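Local coordinates for protein tryptophane-5-halogenase (Microbispora sp. ATCC PTA-5024, PDB 5UAO) that probably chlorinates carbon 5 of a tryptophan in the peptide precursor of the lanthipeptide NAI-107, using bound flavin-adenine dinucleotide, at residues E248-S253 and R393-R398; F328-H333 and Y348-P353. All blocks are in the same frame, centred on the assembly; numbering follows the deposited sequence.

Contact 1 (E248-S253 and R393-R398)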
loop_
_atom_site.group_PDB
_atom_site.type_symbol
_atom_site.label_atom_id
_atom_site.label_comp_id
_atom_site.label_asym_id
_atom_site.label_seq_id
_atom_site.Cartn_x
_atom_site.Cartn_y
_atom_site.Cartn_z
ATOM N N GLU A 248 -5.035 15.130 17.940
ATOM C CA GLU A 248 -6.229 14.821 17.135
ATOM C C GLU A 248 -6.975 13.641 17.726
ATOM O O GLU A 248 -6.532 12.461 17.657
ATOM C CB GLU A 248 -5.861 14.514 15.718
ATOM C CG GLU A 248 -4.734 15.420 15.301
ATOM C CD GLU A 248 -4.752 15.736 13.866
ATOM O OE1 GLU A 248 -5.407 14.962 13.123
ATOM O OE2 GLU A 248 -4.078 16.729 13.512
ATOM N N SER A 249 -8.081 14.011 18.325
ATOM C CA SER A 249 -8.979 13.125 18.987
ATOM C C SER A 249 -9.670 12.161 18.035
ATOM O O SER A 249 -10.044 12.544 16.960
ATOM C CB SER A 249 -10.042 13.973 19.625
ATOM O OG SER A 249 -10.904 13.167 20.372
ATOM N N TYR A 250 -9.827 10.909 18.458
ATOM C CA TYR A 250 -10.631 9.934 17.797
ATOM C C TYR A 250 -12.022 9.723 18.462
ATOM O O TYR A 250 -12.729 8.686 18.232
ATOM C CB TYR A 250 -9.859 8.597 17.861
ATOM C CG TYR A 250 -8.608 8.471 17.021
ATOM C CD1 TYR A 250 -8.307 9.344 15.955
ATOM C CD2 TYR A 250 -7.721 7.414 17.270
ATOM C CE1 TYR A 250 -7.176 9.152 15.157
ATOM C CE2 TYR A 250 -6.634 7.220 16.495
ATOM C CZ TYR A 250 -6.333 8.088 15.441
ATOM O OH TYR A 250 -5.213 7.817 14.673
ATOM N N ALA A 251 -12.443 10.720 19.222
ATOM C CA ALA A 251 -13.593 10.610 20.073
ATOM C C ALA A 251 -14.912 10.492 19.337
ATOM O O ALA A 251 -15.846 9.987 19.884
ATOM C CB ALA A 251 -13.670 11.787 21.011
ATOM N N SER A 252 -15.007 11.003 18.130
ATOM C CA SER A 252 -16.213 10.768 17.343
ATOM C C SER A 252 -16.422 9.255 17.093
ATOM O O SER A 252 -17.535 8.798 16.851
ATOM C CB SER A 252 -16.149 11.526 16.044
ATOM O OG SER A 252 -15.200 11.043 15.106
ATOM N N SER A 253 -15.352 8.475 17.131
ATOM C CA SER A 253 -15.492 7.021 16.886
ATOM C C SER A 253 -15.326 6.169 18.132
ATOM O O SER A 253 -15.901 5.092 18.229
ATOM C CB SER A 253 -14.445 6.563 15.932
ATOM O OG SER A 253 -14.625 7.112 14.639
ATOM N N ARG A 393 -1.135 4.476 9.567
ATOM C CA ARG A 393 -1.282 3.220 10.304
ATOM C C ARG A 393 -2.256 3.410 11.475
ATOM O O ARG A 393 -3.175 2.620 11.629
ATOM C CB ARG A 393 0.089 2.711 10.801
ATOM C CG ARG A 393 0.778 1.825 9.744
ATOM C CD ARG A 393 0.311 0.320 9.885
ATOM N NE ARG A 393 1.529 -0.399 10.233
ATOM C CZ ARG A 393 1.691 -1.402 11.037
ATOM N NH1 ARG A 393 0.694 -2.034 11.621
ATOM N NH2 ARG A 393 2.936 -1.806 11.213
ATOM N N TRP A 394 -2.101 4.484 12.271
ATOM C CA TRP A 394 -2.989 4.706 13.398
ATOM C C TRP A 394 -4.438 4.994 12.954
ATOM O O TRP A 394 -5.414 4.477 13.511
ATOM C CB TRP A 394 -2.421 5.808 14.278
ATOM C CG TRP A 394 -1.382 5.367 15.249
ATOM C CD1 TRP A 394 -0.035 5.388 15.079
ATOM C CD2 TRP A 394 -1.617 4.845 16.562
ATOM N NE1 TRP A 394 0.595 4.961 16.222
ATOM C CE2 TRP A 394 -0.349 4.594 17.142
ATOM C CE3 TRP A 394 -2.765 4.519 17.288
ATOM C CZ2 TRP A 394 -0.201 4.079 18.436
ATOM C CZ3 TRP A 394 -2.611 4.010 18.606
ATOM C CH2 TRP A 394 -1.334 3.762 19.133
ATOM N N ASP A 395 -4.583 5.813 11.912
ATOM C CA ASP A 395 -5.894 6.166 11.416
ATOM C C ASP A 395 -6.679 4.947 10.910
ATOM O O ASP A 395 -7.906 4.863 11.161
ATOM C CB ASP A 395 -5.796 7.258 10.335
ATOM C CG ASP A 395 -5.429 8.660 10.911
ATOM O OD1 ASP A 395 -5.512 8.904 12.148
ATOM O OD2 ASP A 395 -5.067 9.555 10.112
ATOM N N ALA A 396 -5.995 4.028 10.244
ATOM C CA ALA A 396 -6.613 2.798 9.794
ATOM C C ALA A 396 -7.098 1.931 11.003
ATOM O O ALA A 396 -8.145 1.286 10.895
ATOM C CB ALA A 396 -5.687 1.996 8.866
ATOM N N ILE A 397 -6.282 1.833 12.060
ATOM C CA ILE A 397 -6.656 1.125 13.261
ATOM C C ILE A 397 -7.886 1.770 13.838
ATOM O O ILE A 397 -8.787 1.080 14.274
ATOM C CB ILE A 397 -5.521 1.065 14.241
ATOM C CG1 ILE A 397 -4.488 0.076 13.726
ATOM C CG2 ILE A 397 -5.971 0.636 15.604
ATOM C CD1 ILE A 397 -3.132 0.254 14.340
ATOM N N ARG A 398 -7.945 3.097 13.806
ATOM C CA ARG A 398 -9.087 3.790 14.363
ATOM C C ARG A 398 -10.390 3.349 13.680
ATOM O O ARG A 398 -11.373 3.020 14.340
ATOM C CB ARG A 398 -8.873 5.321 14.303
ATOM C CG ARG A 398 -10.086 6.134 14.692
ATOM C CD ARG A 398 -10.747 6.734 13.502
ATOM N NE ARG A 398 -11.842 7.636 13.863
ATOM C CZ ARG A 398 -11.785 8.967 13.907
ATOM N NH1 ARG A 398 -10.720 9.638 13.534
ATOM N NH2 ARG A 398 -12.880 9.650 14.264
#

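Contact 2 (F328-H333 and Y348-P353). With FAD (flavin-adenine dinucleotide), chain E.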
loop_
_atom_site.group_PDB
_atom_site.type_symbol
_atom_site.label_atom_id
_atom_site.label_comp_id
_atom_site.label_asym_id
_atom_site.label_seq_id
_atom_site.Cartn_x
_atom_site.Cartn_y
_atom_site.Cartn_z
ATOM N N PHE A 328 -7.738 7.322 30.087
ATOM C CA PHE A 328 -7.019 7.447 28.805
ATOM C C PHE A 328 -7.787 8.271 27.837
ATOM O O PHE A 328 -8.951 8.584 28.075
ATOM C CB PHE A 328 -6.702 6.074 28.206
ATOM C CG PHE A 328 -7.918 5.212 27.938
ATOM C CD1 PHE A 328 -8.663 5.398 26.768
ATOM C CD2 PHE A 328 -8.327 4.254 28.839
ATOM C CE1 PHE A 328 -9.760 4.595 26.497
ATOM C CE2 PHE A 328 -9.415 3.434 28.560
ATOM C CZ PHE A 328 -10.143 3.642 27.411
ATOM N N ARG A 329 -7.152 8.605 26.705
ATOM C CA ARG A 329 -7.869 9.248 25.618
ATOM C C ARG A 329 -7.412 8.681 24.300
ATOM O O ARG A 329 -6.253 8.273 24.136
ATOM C CB ARG A 329 -7.700 10.740 25.688
ATOM C CG ARG A 329 -6.248 11.200 25.503
ATOM C CD ARG A 329 -6.219 12.736 25.340
ATOM N NE ARG A 329 -4.864 13.206 25.122
ATOM C CZ ARG A 329 -4.534 14.473 24.895
ATOM N NH1 ARG A 329 -5.456 15.428 24.810
ATOM N NH2 ARG A 329 -3.283 14.776 24.703
ATOM N N SER A 330 -8.347 8.550 23.372
ATOM C CA SER A 330 -8.093 7.908 22.082
ATOM C C SER A 330 -7.825 8.984 21.072
ATOM O O SER A 330 -8.630 9.913 20.891
ATOM C CB SER A 330 -9.295 7.053 21.608
ATOM O OG SER A 330 -9.460 5.938 22.466
ATOM N N GLY A 331 -6.740 8.826 20.347
ATOM C CA GLY A 331 -6.318 9.842 19.395
ATOM C C GLY A 331 -4.862 9.756 19.142
ATOM O O GLY A 331 -4.189 8.918 19.697
ATOM N N ARG A 332 -4.388 10.606 18.252
ATOM C CA ARG A 332 -2.981 10.678 17.951
ATOM C C ARG A 332 -2.593 12.148 17.855
ATOM O O ARG A 332 -3.435 12.986 17.641
ATOM C CB ARG A 332 -2.631 9.959 16.667
ATOM C CG ARG A 332 -3.254 10.534 15.409
ATOM C CD ARG A 332 -2.538 9.986 14.175
ATOM N NE ARG A 332 -3.222 10.420 12.948
ATOM C CZ ARG A 332 -2.976 11.578 12.343
ATOM N NH1 ARG A 332 -1.995 12.390 12.751
ATOM N NH2 ARG A 332 -3.640 11.889 11.270
ATOM N N HIS A 333 -1.306 12.446 17.997
ATOM C CA HIS A 333 -0.772 13.746 17.665
ATOM C C HIS A 333 -0.555 13.882 16.163
ATOM O O HIS A 333 -0.556 12.895 15.433
ATOM C CB HIS A 333 0.472 14.004 18.433
ATOM C CG HIS A 333 0.221 14.164 19.893
ATOM N ND1 HIS A 333 0.049 13.093 20.741
ATOM C CD2 HIS A 333 0.065 15.270 20.638
ATOM C CE1 HIS A 333 -0.167 13.536 21.964
ATOM N NE2 HIS A 333 -0.173 14.858 21.923
ATOM N N TYR A 348 2.575 9.580 21.841
ATOM C CA TYR A 348 2.184 9.864 20.467
ATOM C C TYR A 348 0.722 9.619 20.241
ATOM O O TYR A 348 0.011 10.525 19.799
ATOM C CB TYR A 348 3.024 9.126 19.433
ATOM C CG TYR A 348 2.516 9.313 18.008
ATOM C CD1 TYR A 348 2.501 10.573 17.398
ATOM C CD2 TYR A 348 1.933 8.243 17.312
ATOM C CE1 TYR A 348 1.984 10.754 16.112
ATOM C CE2 TYR A 348 1.463 8.411 16.048
ATOM C CZ TYR A 348 1.483 9.659 15.430
ATOM O OH TYR A 348 0.970 9.800 14.146
ATOM N N ALA A 349 0.242 8.438 20.576
ATOM C CA ALA A 349 -1.099 8.005 20.223
ATOM C C ALA A 349 -1.564 6.879 21.115
ATOM O O ALA A 349 -0.728 6.173 21.682
ATOM C CB ALA A 349 -1.121 7.497 18.767
ATOM N N PHE A 350 -2.878 6.635 21.144
ATOM C CA PHE A 350 -3.457 5.533 21.972
ATOM C C PHE A 350 -4.817 5.207 21.421
ATOM O O PHE A 350 -5.536 6.104 21.048
ATOM C CB PHE A 350 -3.667 5.965 23.422
ATOM C CG PHE A 350 -4.361 4.920 24.281
ATOM C CD1 PHE A 350 -3.620 3.947 24.905
ATOM C CD2 PHE A 350 -5.731 4.870 24.385
ATOM C CE1 PHE A 350 -4.233 2.975 25.661
ATOM C CE2 PHE A 350 -6.343 3.885 25.115
ATOM C CZ PHE A 350 -5.601 2.933 25.739
ATOM N N VAL A 351 -5.140 3.934 21.312
ATOM C CA VAL A 351 -6.554 3.496 21.168
ATOM C C VAL A 351 -6.788 2.410 22.210
ATOM O O VAL A 351 -5.838 1.770 22.713
ATOM C CB VAL A 351 -6.871 2.909 19.795
ATOM C CG1 VAL A 351 -6.752 3.969 18.724
ATOM C CG2 VAL A 351 -5.975 1.703 19.493
ATOM N N GLU A 352 -8.048 2.191 22.543
ATOM C CA GLU A 352 -8.407 1.206 23.559
ATOM C C GLU A 352 -7.913 -0.153 23.092
ATOM O O GLU A 352 -7.690 -0.361 21.871
ATOM C CB GLU A 352 -9.886 1.174 23.792
ATOM C CG GLU A 352 -10.752 0.819 22.599
ATOM C CD GLU A 352 -12.175 1.249 22.832
ATOM O OE1 GLU A 352 -12.939 0.609 23.568
ATOM O OE2 GLU A 352 -12.542 2.302 22.304
ATOM N N PRO A 353 -7.635 -1.025 24.038
ATOM C CA PRO A 353 -6.965 -2.248 23.677
ATOM C C PRO A 353 -7.851 -3.304 23.103
ATOM O O PRO A 353 -7.538 -4.501 23.198
ATOM C CB PRO A 353 -6.365 -2.700 25.012
ATOM C CG PRO A 353 -7.432 -2.240 25.977
ATOM C CD PRO A 353 -7.716 -0.869 25.504
HETATM P PA FAD E . 3.839 4.755 30.499
HETATM O O1A FAD E . 3.755 3.265 30.833
HETATM O O2A FAD E . 2.754 5.761 30.928
HETATM O O5B FAD E . 5.292 5.315 30.901
HETATM C C5B FAD E . 5.643 6.679 31.012
HETATM C C4B FAD E . 7.032 6.740 31.620
HETATM O O4B FAD E . 7.349 8.125 31.455
HETATM C C3B FAD E . 7.181 6.416 33.121
HETATM O O3B FAD E . 8.431 5.615 33.427
HETATM C C2B FAD E . 7.265 7.797 33.779
HETATM O O2B FAD E . 8.000 7.847 35.068
HETATM C C1B FAD E . 7.956 8.586 32.666
HETATM N N9A FAD E . 7.774 10.047 32.844
HETATM C C8A FAD E . 6.619 10.754 32.665
HETATM N N7A FAD E . 6.858 12.074 32.902
HETATM C C5A FAD E . 8.163 12.184 33.255
HETATM C C6A FAD E . 9.014 13.285 33.689
HETATM N N6A FAD E . 8.502 14.549 33.761
HETATM N N1A FAD E . 10.284 13.008 33.945
HETATM C C2A FAD E . 10.808 11.770 33.847
HETATM N N3A FAD E . 10.069 10.721 33.482
HETATM C C4A FAD E . 8.766 10.882 33.187
HETATM N N1 FAD E . -1.138 -2.346 24.639
HETATM C C2 FAD E . -1.033 -3.627 24.149
HETATM O O2 FAD E . -0.138 -3.919 23.291
HETATM N N3 FAD E . -1.862 -4.618 24.575
HETATM C C4 FAD E . -2.832 -4.426 25.492
HETATM O O4 FAD E . -3.566 -5.414 25.808
HETATM C C4X FAD E . -2.985 -3.046 26.062
HETATM N N5 FAD E . -3.965 -2.707 26.946
HETATM C C5X FAD E . -4.091 -1.455 27.447
HETATM C C6 FAD E . -5.113 -1.180 28.345
HETATM C C7 FAD E . -5.298 0.093 28.854
HETATM C C7M FAD E . -6.373 0.422 29.847
HETATM C C8 FAD E . -4.370 1.160 28.487
HETATM C C8M FAD E . -4.576 2.546 29.064
HETATM C C9 FAD E . -3.356 0.892 27.584
HETATM C C9A FAD E . -3.165 -0.367 27.011
HETATM N N10 FAD E . -2.125 -0.644 26.056
HETATM C C10 FAD E . -2.051 -1.988 25.569
HETATM C "C1'" FAD E . -1.062 0.303 25.599
HETATM C "C2'" FAD E . 0.220 -0.172 26.438
HETATM O "O2'" FAD E . -0.286 -0.166 27.767
HETATM C "C3'" FAD E . 1.543 0.560 26.862
HETATM O "O3'" FAD E . 2.381 0.056 27.969
HETATM C "C4'" FAD E . 1.164 1.768 27.667
HETATM O "O4'" FAD E . -0.282 1.964 27.669
HETATM C "C5'" FAD E . 2.081 2.886 27.171
HETATM O "O5'" FAD E . 3.394 2.667 27.600
HETATM P P FAD E . 4.274 4.041 27.717
HETATM O O1P FAD E . 4.061 4.876 26.528
HETATM O O2P FAD E . 5.670 3.481 27.959
HETATM O O3P FAD E . 3.765 4.974 28.879
HETATM O O HOH W 1 -9.863 3.627 21.776
#

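Contact 1 (E248-S253 and R393-R398)
Y250, just past the end of strand 247-249, lays its ring against helix 383-406. R398 CG stands over one ring face, 3.7 Å from the centroid of the Y250 ring and 16° off its normal, which meets the criteria of a CH-pi contact. R398 CB follows over the CD2-CE2 side. At the far end, Y250 OH donates to D395 OD1 at 2.8 Å, meeting that oxygen on its anti side; R332 forms a salt bridge to the same OD1, so two donors share this one oxygen. The Y250 hydroxyl also packs on W394 CB.

Two residues on, S252 OG lies in the guanidinium plane of R398, but the angle to NH2 is too poor for a hydrogen bond, and OG bonds instead to D424 OD2. S253 OG is gripped side-on: R398 NE reaches it at 2.9 Å and R398 NH2 at 3.1 Å, with the oxygen 3° out of the guanidinium plane. The bend at chi2 of R398 (-105°) lets its aliphatic part cover Y250 while its head meets the serines. A further bond joins S253 OG to D424 O.

S253 N bonds to Y250 O at 2.9 Å, and A251 and S252 have helical backbone angles, the marks of a type I beta turn. This turn follows strand 247-249 and docks on helix 383-406, whose W394 side chain lies about 7 Å from the bound FAD.

Contact 2 (F328-H333 and Y348-P353)
F328 and F350 form the tight end of this contact, with F328 CD1 only 3.2 Å from F350 CE2. Their planes are 43° apart, so the pair is oblique, while F328 CB stands over the F350 face as a CH-pi donor. With chi1 at 175°, the F350 side chain extends opposite its own amide nitrogen and passes the R329 carbonyl on its way to the flavin, where F350 CZ is 3.5 Å from FAD C8M. Cut back to alanine, this position would probably leave the F328 ring without its aromatic partner and open a gap beside the methylated end of the flavin.

The backbones are joined by paired hydrogen bonds. G331 and F350 are an antiparallel hydrogen-bonded pair, G331 N to F350 O at 3.1 Å and F350 N to G331 O at 3.0 Å. At the backbone angles of G331 a CB would jam against the S330 carbonyl oxygen, which accounts for the glycine. Farther along, Y348 O accepts twice: from H333 N at 2.9 Å, and from H333 ND1 at 2.7 Å by a nearly straight bond (172°) that arrives above the carbonyl plane but within the imidazole plane.

The looser side belongs to the partly exposed arginines. R329 CB points away from 348-353, and its NH2 forms a salt bridge with E240. R332 lies alongside the Y348 ring, its CD 3.5 Å from Y348 OH, and its D395-bound guanidinium turns NH1 back to H333 O at 3.1 Å.

Strand 331-333 is the middle one of a three-stranded antiparallel sheet, between 247-249 and 349-350. Helix 383-406 packs against R332, Y348, A349 and V351; F328 and E352 rest on V298 of strand 293-299, and P353 meets W283 and W285 of strand 282-288 beside FAD.

How the contacts relate
Read from the N terminus, the chain first lays down 248-253, then runs through 139 residues before 393-398 returns to close contact 1. Within that excursion 328-333 and 348-353 pair across just 14 intervening residues, so contact 2 is a local closure enclosed by a long-range one, and the two do not cross. Their centres are 8 Å apart and they touch directly. E248 N lies 2.7 Å from R332 O, a probable hydrogen bond that joins strands 247-249 and 331-333 in one sheet. On the helix side W394 CE2 packs 3.4 Å from A349 CB. Together the contacts tie this small sheet to helix 383-406, with FAD nearby.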